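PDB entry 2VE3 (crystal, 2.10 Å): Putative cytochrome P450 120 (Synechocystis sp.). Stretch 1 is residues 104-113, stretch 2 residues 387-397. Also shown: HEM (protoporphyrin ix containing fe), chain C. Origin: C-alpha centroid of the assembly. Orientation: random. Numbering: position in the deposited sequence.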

ATOM      1  N   ARG A 104     -10.235 -17.188   0.372  1.00 27.97           N
ATOM      2  CA  ARG A 104      -9.510 -16.411   1.387  1.00 27.75           C
ATOM      3  C   ARG A 104      -9.873 -14.921   1.313  1.00 27.66           C
ATOM      4  O   ARG A 104      -9.844 -14.202   2.301  1.00 27.28           O
ATOM      5  CB  ARG A 104      -7.987 -16.610   1.294  1.00 27.32           C
ATOM      6  CG  ARG A 104      -7.476 -18.053   1.264  1.00 27.65           C
ATOM      7  CD  ARG A 104      -8.279 -19.053   2.106  1.00 27.04           C
ATOM      8  NE  ARG A 104      -7.554 -20.311   2.270  1.00 25.66           N
ATOM      9  CZ  ARG A 104      -8.040 -21.529   2.031  1.00 25.49           C
ATOM     10  NH1 ARG A 104      -9.291 -21.712   1.611  1.00 24.73           N
ATOM     11  NH2 ARG A 104      -7.261 -22.577   2.224  1.00 24.57           N
ATOM     12  N   ARG A 105     -10.239 -14.473   0.123  1.00 28.33           N
ATOM     13  CA  ARG A 105     -10.734 -13.124  -0.055  1.00 28.77           C
ATOM     14  C   ARG A 105     -11.980 -12.868   0.807  1.00 29.23           C
ATOM     15  O   ARG A 105     -12.084 -11.848   1.485  1.00 29.23           O
ATOM     16  CB  ARG A 105     -10.996 -12.885  -1.535  1.00 28.58           C
ATOM     17  CG  ARG A 105     -11.397 -11.505  -1.841  1.00 29.36           C
ATOM     18  CD  ARG A 105     -10.553 -10.909  -2.927  1.00 28.09           C
ATOM     19  NE  ARG A 105     -10.996  -9.535  -3.080  1.00 28.61           N
ATOM     20  CZ  ARG A 105     -10.221  -8.464  -3.067  1.00 26.40           C
ATOM     21  NH1 ARG A 105      -8.896  -8.560  -2.961  1.00 26.38           N
ATOM     22  NH2 ARG A 105     -10.798  -7.289  -3.200  1.00 27.12           N
ATOM     23  N   LYS A 106     -12.910 -13.809   0.808  1.00 29.79           N
ATOM     24  CA  LYS A 106     -14.133 -13.672   1.612  1.00 31.10           C
ATOM     25  C   LYS A 106     -13.869 -13.808   3.119  1.00 30.74           C
ATOM     26  O   LYS A 106     -14.509 -13.136   3.936  1.00 30.45           O
ATOM     27  CB  LYS A 106     -15.198 -14.665   1.129  1.00 31.01           C
ATOM     28  CG  LYS A 106     -15.539 -14.490  -0.349  1.00 32.36           C
ATOM     29  CD  LYS A 106     -16.634 -15.426  -0.831  1.00 33.04           C
ATOM     30  CE  LYS A 106     -17.264 -14.915  -2.132  1.00 35.52           C
ATOM     31  NZ  LYS A 106     -18.185 -13.756  -1.907  1.00 36.38           N
ATOM     32  N   ILE A 107     -12.922 -14.680   3.465  1.00 30.74           N
ATOM     33  CA  ILE A 107     -12.466 -14.893   4.846  1.00 30.73           C
ATOM     34  C   ILE A 107     -11.796 -13.638   5.442  1.00 31.22           C
ATOM     35  O   ILE A 107     -12.146 -13.184   6.544  1.00 30.57           O
ATOM     36  CB  ILE A 107     -11.483 -16.096   4.904  1.00 30.77           C
ATOM     37  CG1 ILE A 107     -12.247 -17.414   4.717  1.00 30.28           C
ATOM     38  CG2 ILE A 107     -10.670 -16.092   6.203  1.00 30.39           C
ATOM     39  CD1 ILE A 107     -11.392 -18.575   4.341  1.00 30.83           C
ATOM     40  N   LEU A 108     -10.841 -13.086   4.695  1.00 31.91           N
ATOM     41  CA  LEU A 108     -10.065 -11.932   5.148  1.00 32.78           C
ATOM     42  C   LEU A 108     -10.907 -10.657   5.243  1.00 33.34           C
ATOM     43  O   LEU A 108     -10.727  -9.874   6.170  1.00 33.31           O
ATOM     44  CB  LEU A 108      -8.788 -11.755   4.293  1.00 32.58           C
ATOM     45  CG  LEU A 108      -7.657 -12.763   4.593  1.00 32.31           C
ATOM     46  CD1 LEU A 108      -6.777 -13.084   3.387  1.00 32.15           C
ATOM     47  CD2 LEU A 108      -6.795 -12.300   5.749  1.00 32.57           C
ATOM     48  N   TYR A 109     -11.850 -10.475   4.322  1.00 34.63           N
ATOM     49  CA  TYR A 109     -12.731  -9.301   4.335  1.00 35.99           C
ATOM     50  C   TYR A 109     -13.455  -9.123   5.676  1.00 36.05           C
ATOM     51  O   TYR A 109     -13.667  -8.008   6.137  1.00 35.53           O
ATOM     52  CB  TYR A 109     -13.728  -9.347   3.166  1.00 37.29           C
ATOM     53  CG  TYR A 109     -14.735  -8.211   3.179  1.00 39.48           C
ATOM     54  CD1 TYR A 109     -14.312  -6.872   3.200  1.00 41.33           C
ATOM     55  CD2 TYR A 109     -16.115  -8.470   3.172  1.00 41.20           C
ATOM     56  CE1 TYR A 109     -15.237  -5.817   3.221  1.00 41.49           C
ATOM     57  CE2 TYR A 109     -17.052  -7.415   3.191  1.00 41.42           C
ATOM     58  CZ  TYR A 109     -16.599  -6.094   3.212  1.00 40.67           C
ATOM     59  OH  TYR A 109     -17.500  -5.040   3.235  1.00 40.90           O
ATOM     60  N   GLN A 110     -13.802 -10.235   6.308  1.00 36.33           N
ATOM     61  CA  GLN A 110     -14.451 -10.214   7.612  1.00 37.01           C
ATOM     62  C   GLN A 110     -13.650  -9.460   8.688  1.00 36.93           C
ATOM     63  O   GLN A 110     -14.225  -8.956   9.649  1.00 36.87           O
ATOM     64  CB  GLN A 110     -14.779 -11.639   8.054  1.00 37.32           C
ATOM     65  CG  GLN A 110     -15.894 -12.290   7.229  1.00 38.97           C
ATOM     66  CD  GLN A 110     -17.273 -11.777   7.615  1.00 42.09           C
ATOM     67  OE1 GLN A 110     -17.616 -11.721   8.804  1.00 43.74           O
ATOM     68  NE2 GLN A 110     -18.072 -11.400   6.616  1.00 42.29           N
ATOM     69  N   ALA A 111     -12.332  -9.366   8.507  1.00 36.78           N
ATOM     70  CA  ALA A 111     -11.493  -8.560   9.395  1.00 36.69           C
ATOM     71  C   ALA A 111     -11.684  -7.062   9.190  1.00 36.64           C
ATOM     72  O   ALA A 111     -11.322  -6.268  10.059  1.00 36.95           O
ATOM     73  CB  ALA A 111     -10.017  -8.943   9.265  1.00 36.66           C
ATOM     74  N   PHE A 112     -12.274  -6.677   8.061  1.00 36.66           N
ATOM     75  CA  PHE A 112     -12.412  -5.257   7.717  1.00 36.50           C
ATOM     76  C   PHE A 112     -13.866  -4.798   7.532  1.00 36.64           C
ATOM     77  O   PHE A 112     -14.142  -3.862   6.785  1.00 36.34           O
ATOM     78  CB  PHE A 112     -11.542  -4.921   6.490  1.00 36.37           C
ATOM     79  CG  PHE A 112     -10.102  -5.343   6.641  1.00 35.75           C
ATOM     80  CD1 PHE A 112      -9.212  -4.577   7.376  1.00 35.69           C
ATOM     81  CD2 PHE A 112      -9.647  -6.523   6.078  1.00 36.57           C
ATOM     82  CE1 PHE A 112      -7.893  -4.969   7.535  1.00 35.96           C
ATOM     83  CE2 PHE A 112      -8.319  -6.921   6.234  1.00 37.02           C
ATOM     84  CZ  PHE A 112      -7.443  -6.138   6.960  1.00 35.66           C
ATOM     85  N   LEU A 113     -14.793  -5.450   8.230  1.00 37.22           N
ATOM     86  CA  LEU A 113     -16.207  -5.056   8.185  1.00 37.89           C
ATOM     87  C   LEU A 113     -16.420  -3.701   8.861  1.00 38.45           C
ATOM     88  O   LEU A 113     -15.722  -3.385   9.824  1.00 38.09           O
ATOM     89  CB  LEU A 113     -17.094  -6.123   8.833  1.00 37.77           C
ATOM     90  CG  LEU A 113     -17.123  -7.492   8.139  1.00 38.18           C
ATOM     91  CD1 LEU A 113     -17.732  -8.534   9.058  1.00 38.14           C
ATOM     92  CD2 LEU A 113     -17.860  -7.432   6.803  1.00 37.04           C
ATOM     93  N   GLY A 387     -10.813  -4.513 -10.079  1.00 18.39           N
ATOM     94  CA  GLY A 387     -11.179  -5.892 -10.436  1.00 19.24           C
ATOM     95  C   GLY A 387     -11.045  -6.921  -9.321  1.00 19.92           C
ATOM     96  O   GLY A 387     -11.373  -6.652  -8.170  1.00 19.89           O
ATOM     97  N   LEU A 388     -10.535  -8.098  -9.678  1.00 20.27           N
ATOM     98  CA  LEU A 388     -10.449  -9.238  -8.768  1.00 20.78           C
ATOM     99  C   LEU A 388      -9.458  -9.141  -7.605  1.00 21.05           C
ATOM    100  O   LEU A 388      -9.600  -9.861  -6.613  1.00 21.88           O
ATOM    101  CB  LEU A 388     -10.219 -10.554  -9.556  1.00 21.25           C
ATOM    102  CG  LEU A 388     -11.386 -11.118 -10.408  1.00 20.77           C
ATOM    103  CD1 LEU A 388     -10.950 -12.348 -11.188  1.00 20.73           C
ATOM    104  CD2 LEU A 388     -12.647 -11.429  -9.586  1.00 22.35           C
ATOM    105  N   ARG A 389      -8.478  -8.253  -7.713  1.00 20.94           N
ATOM    106  CA  ARG A 389      -7.395  -8.156  -6.743  1.00 20.06           C
ATOM    107  C   ARG A 389      -7.406  -6.822  -5.997  1.00 20.25           C
ATOM    108  O   ARG A 389      -6.479  -6.526  -5.230  1.00 19.26           O
ATOM    109  CB  ARG A 389      -6.046  -8.333  -7.454  1.00 20.40           C
ATOM    110  CG  ARG A 389      -5.840  -9.715  -8.069  1.00 20.39           C
ATOM    111  CD  ARG A 389      -5.411 -10.663  -6.983  1.00 19.21           C
ATOM    112  NE  ARG A 389      -5.273 -12.020  -7.458  1.00 22.26           N
ATOM    113  CZ  ARG A 389      -4.598 -12.979  -6.836  1.00 20.93           C
ATOM    114  NH1 ARG A 389      -3.963 -12.743  -5.688  1.00 20.84           N
ATOM    115  NH2 ARG A 389      -4.559 -14.178  -7.384  1.00 23.16           N
ATOM    116  N   GLU A 390      -8.465  -6.037  -6.208  1.00 19.24           N
ATOM    117  CA  GLU A 390      -8.614  -4.747  -5.548  1.00 19.56           C
ATOM    118  C   GLU A 390      -8.312  -4.860  -4.053  1.00 19.04           C
ATOM    119  O   GLU A 390      -8.819  -5.762  -3.375  1.00 19.45           O
ATOM    120  CB  GLU A 390     -10.025  -4.201  -5.752  1.00 18.95           C
ATOM    121  CG  GLU A 390     -10.166  -2.746  -5.356  1.00 20.41           C
ATOM    122  CD  GLU A 390     -11.512  -2.132  -5.745  1.00 21.52           C
ATOM    123  OE1 GLU A 390     -12.175  -2.616  -6.688  1.00 23.01           O
ATOM    124  OE2 GLU A 390     -11.900  -1.142  -5.099  1.00 23.96           O
ATOM    125  N   CYS A 391      -7.492  -3.946  -3.548  1.00 18.30           N
ATOM    126  CA  CYS A 391      -7.110  -3.931  -2.137  1.00 17.86           C
ATOM    127  C   CYS A 391      -8.257  -4.346  -1.230  1.00 18.76           C
ATOM    128  O   CYS A 391      -9.387  -3.830  -1.330  1.00 18.18           O
ATOM    129  CB  CYS A 391      -6.584  -2.556  -1.727  1.00 17.05           C
ATOM    130  SG  CYS A 391      -6.364  -2.334   0.056  1.00 15.62           S
ATOM    131  N   LEU A 392      -7.933  -5.283  -0.345  1.00 19.43           N
ATOM    132  CA  LEU A 392      -8.870  -5.859   0.589  1.00 20.61           C
ATOM    133  C   LEU A 392      -8.908  -5.031   1.872  1.00 20.71           C
ATOM    134  O   LEU A 392      -9.880  -5.071   2.634  1.00 21.48           O
ATOM    135  CB  LEU A 392      -8.369  -7.270   0.877  1.00 21.58           C
ATOM    136  CG  LEU A 392      -9.118  -8.377   1.579  1.00 22.34           C
ATOM    137  CD1 LEU A 392      -8.604  -9.683   1.011  1.00 22.58           C
ATOM    138  CD2 LEU A 392      -8.850  -8.318   3.037  1.00 24.86           C
ATOM    139  N   GLY A 393      -7.850  -4.266   2.105  1.00 20.31           N
ATOM    140  CA  GLY A 393      -7.703  -3.524   3.349  1.00 20.53           C
ATOM    141  C   GLY A 393      -7.930  -2.037   3.221  1.00 20.35           C
ATOM    142  O   GLY A 393      -7.632  -1.285   4.139  1.00 20.47           O
ATOM    143  N   LYS A 394      -8.509  -1.616   2.104  1.00 20.96           N
ATOM    144  CA  LYS A 394      -8.652  -0.181   1.796  1.00 21.45           C
ATOM    145  C   LYS A 394      -9.325   0.671   2.886  1.00 21.20           C
ATOM    146  O   LYS A 394      -8.947   1.814   3.093  1.00 21.80           O
ATOM    147  CB  LYS A 394      -9.286   0.034   0.422  1.00 21.28           C
ATOM    148  CG  LYS A 394     -10.748  -0.254   0.320  1.00 22.48           C
ATOM    149  CD  LYS A 394     -11.185  -0.134  -1.141  1.00 26.36           C
ATOM    150  CE  LYS A 394     -12.676  -0.445  -1.332  1.00 27.16           C
ATOM    151  NZ  LYS A 394     -12.966  -0.691  -2.773  1.00 28.21           N
ATOM    152  N   GLU A 395     -10.304   0.104   3.586  1.00 21.40           N
ATOM    153  CA  GLU A 395     -11.023   0.846   4.635  1.00 21.53           C
ATOM    154  C   GLU A 395     -10.279   0.884   5.975  1.00 20.36           C
ATOM    155  O   GLU A 395     -10.433   1.839   6.736  1.00 21.14           O
ATOM    156  CB  GLU A 395     -12.470   0.343   4.800  1.00 21.95           C
ATOM    157  CG  GLU A 395     -13.311   0.389   3.520  1.00 24.73           C
ATOM    158  CD  GLU A 395     -13.548   1.801   2.990  1.00 29.06           C
ATOM    159  OE1 GLU A 395     -13.809   2.722   3.796  1.00 32.66           O
ATOM    160  OE2 GLU A 395     -13.484   1.994   1.758  1.00 30.89           O
ATOM    161  N   PHE A 396      -9.488  -0.144   6.269  1.00 19.30           N
ATOM    162  CA  PHE A 396      -8.488  -0.039   7.321  1.00 19.07           C
ATOM    163  C   PHE A 396      -7.515   1.116   7.055  1.00 18.69           C
ATOM    164  O   PHE A 396      -7.213   1.885   7.964  1.00 18.49           O
ATOM    165  CB  PHE A 396      -7.693  -1.333   7.495  1.00 18.93           C
ATOM    166  CG  PHE A 396      -6.725  -1.283   8.641  1.00 19.41           C
ATOM    167  CD1 PHE A 396      -7.134  -1.629   9.927  1.00 19.26           C
ATOM    168  CD2 PHE A 396      -5.429  -0.815   8.454  1.00 17.85           C
ATOM    169  CE1 PHE A 396      -6.245  -1.566  11.005  1.00 20.97           C
ATOM    170  CE2 PHE A 396      -4.527  -0.743   9.520  1.00 20.09           C
ATOM    171  CZ  PHE A 396      -4.935  -1.115  10.806  1.00 19.95           C
ATOM    172  N   ALA A 397      -7.004   1.195   5.820  1.00 18.60           N
ATOM    173  CA  ALA A 397      -6.121   2.275   5.389  1.00 18.84           C
ATOM    174  C   ALA A 397      -6.776   3.642   5.565  1.00 18.96           C
ATOM    175  O   ALA A 397      -6.142   4.557   6.103  1.00 18.07           O
ATOM    176  CB  ALA A 397      -5.720   2.088   3.951  1.00 18.69           C
TER
HETATM  177  CHA HEM C1444      -4.124  -5.412  -2.729  1.00 15.28           C
HETATM  178  CHB HEM C1444      -2.968  -0.693  -2.555  1.00 15.04           C
HETATM  179  CHC HEM C1444      -3.411  -0.742   2.289  1.00 14.33           C
HETATM  180  CHD HEM C1444      -4.008  -5.528   2.186  1.00 15.48           C
HETATM  181  C1A HEM C1444      -3.788  -4.127  -3.135  1.00 15.75           C
HETATM  182  C2A HEM C1444      -3.595  -3.650  -4.492  1.00 16.53           C
HETATM  183  C3A HEM C1444      -3.293  -2.338  -4.431  1.00 15.64           C
HETATM  184  C4A HEM C1444      -3.259  -1.956  -3.042  1.00 14.57           C
HETATM  185  CMA HEM C1444      -2.994  -1.381  -5.600  1.00 12.91           C
HETATM  186  CAA HEM C1444      -3.775  -4.503  -5.771  1.00 17.66           C
HETATM  187  CBA HEM C1444      -2.471  -5.136  -6.249  1.00 22.28           C
HETATM  188  CGA HEM C1444      -2.816  -6.072  -7.388  1.00 23.09           C
HETATM  189  O1A HEM C1444      -3.309  -5.562  -8.436  1.00 24.72           O
HETATM  190  O2A HEM C1444      -2.597  -7.312  -7.250  1.00 20.81           O
HETATM  191  C1B HEM C1444      -3.029  -0.286  -1.236  1.00 12.51           C
HETATM  192  C2B HEM C1444      -2.902   1.078  -0.743  1.00 12.92           C
HETATM  193  C3B HEM C1444      -3.033   1.064   0.600  1.00 12.23           C
HETATM  194  C4B HEM C1444      -3.239  -0.307   0.989  1.00 13.05           C
HETATM  195  CMB HEM C1444      -2.670   2.310  -1.646  1.00 10.82           C
HETATM  196  CAB HEM C1444      -2.958   2.246   1.620  1.00 15.23           C
HETATM  197  CBB HEM C1444      -3.415   3.481   1.359  1.00 16.01           C
HETATM  198  C1C HEM C1444      -3.661  -2.030   2.703  1.00 13.00           C
HETATM  199  C2C HEM C1444      -3.934  -2.461   4.059  1.00 13.34           C
HETATM  200  C3C HEM C1444      -4.103  -3.790   4.039  1.00 14.01           C
HETATM  201  C4C HEM C1444      -3.921  -4.235   2.656  1.00 14.88           C
HETATM  202  CMC HEM C1444      -4.049  -1.520   5.289  1.00 12.86           C
HETATM  203  CAC HEM C1444      -4.456  -4.715   5.239  1.00 15.51           C
HETATM  204  CBC HEM C1444      -3.593  -5.037   6.209  1.00 17.19           C
HETATM  205  C1D HEM C1444      -4.005  -5.946   0.871  1.00 14.67           C
HETATM  206  C2D HEM C1444      -3.977  -7.326   0.464  1.00 16.13           C
HETATM  207  C3D HEM C1444      -4.005  -7.302  -1.068  1.00 14.38           C
HETATM  208  C4D HEM C1444      -4.077  -5.900  -1.434  1.00 15.82           C
HETATM  209  CMD HEM C1444      -3.919  -8.566   1.393  1.00 16.86           C
HETATM  210  CAD HEM C1444      -3.988  -8.506  -2.038  1.00 15.12           C
HETATM  211  CBD HEM C1444      -5.394  -8.672  -2.611  1.00 14.58           C
HETATM  212  CGD HEM C1444      -5.450  -9.858  -3.544  1.00 17.76           C
HETATM  213  O1D HEM C1444      -6.588 -10.265  -3.886  1.00 18.96           O
HETATM  214  O2D HEM C1444      -4.385 -10.410  -3.952  1.00 19.97           O
HETATM  215  NA  HEM C1444      -3.575  -3.069  -2.283  1.00 14.51           N
HETATM  216  NB  HEM C1444      -3.217  -1.109  -0.148  1.00 13.52           N
HETATM  217  NC  HEM C1444      -3.648  -3.135   1.868  1.00 14.17           N
HETATM  218  ND  HEM C1444      -4.078  -5.133  -0.265  1.00 15.52           N
HETATM  219 FE   HEM C1444      -3.915  -3.031  -0.189  1.00 15.89          FE

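The contact joins a polar clasp, in which one arginine grips the backbone of the cysteine-bearing loop, to an apolar patch packed beside the heme, and together they bury 474 Å² counted over both stretches. Arg105 makes the clasp. Its CA-to-CB bond points sideways, but chi1 and chi3 are t, chi2 (128°) lies between wells, and the end of the side chain comes nearer the loop, where NH1 and NH2 both donate to Glu390 O, at 2.8 Å from NH1 and 2.5 Å from NH2. The carbonyl lies near the guanidinium plane, at its edge. The same NH1 reaches the heme in a weak hydrogen bond to O1D of HEM (3.0 Å), while Leu388 O sits over one face of the group. A long side chain with several donors suits this place, since it serves loop and cofactor together. The side chain of Glu390 is engaged within its own stretch, where its OE2 forms a salt bridge with Lys394 NZ at 2.6 Å.

Leu392, buried and with the largest covered area (132 Å²), anchors the apolar patch. Its CA-to-CB bond points toward the first stretch, and CD2 lies 3.7 Å from Leu108 CB and 3.5 Å from Phe112 CE2. The CA-to-CB bond of Phe112 points toward the second stretch, and its CD1 lies 3.6 Å from Phe396 CB. Apolar side chains suit these four buried positions, which meet through carbon contacts. Gly393 CA sits almost on the normal of the Phe112 ring, 4.2 Å from the centroid, in a CH-pi contact. Glycine fits here because an ideal CB would come within 2.2 Å of HEM C3C, whereas the bare CA packs 3.7 Å from that atom.

The CA-to-CB bond of Cys391 points away from the first stretch, and its SG binds the heme iron, 2.6 Å from FE, as expected for a cytochrome P450.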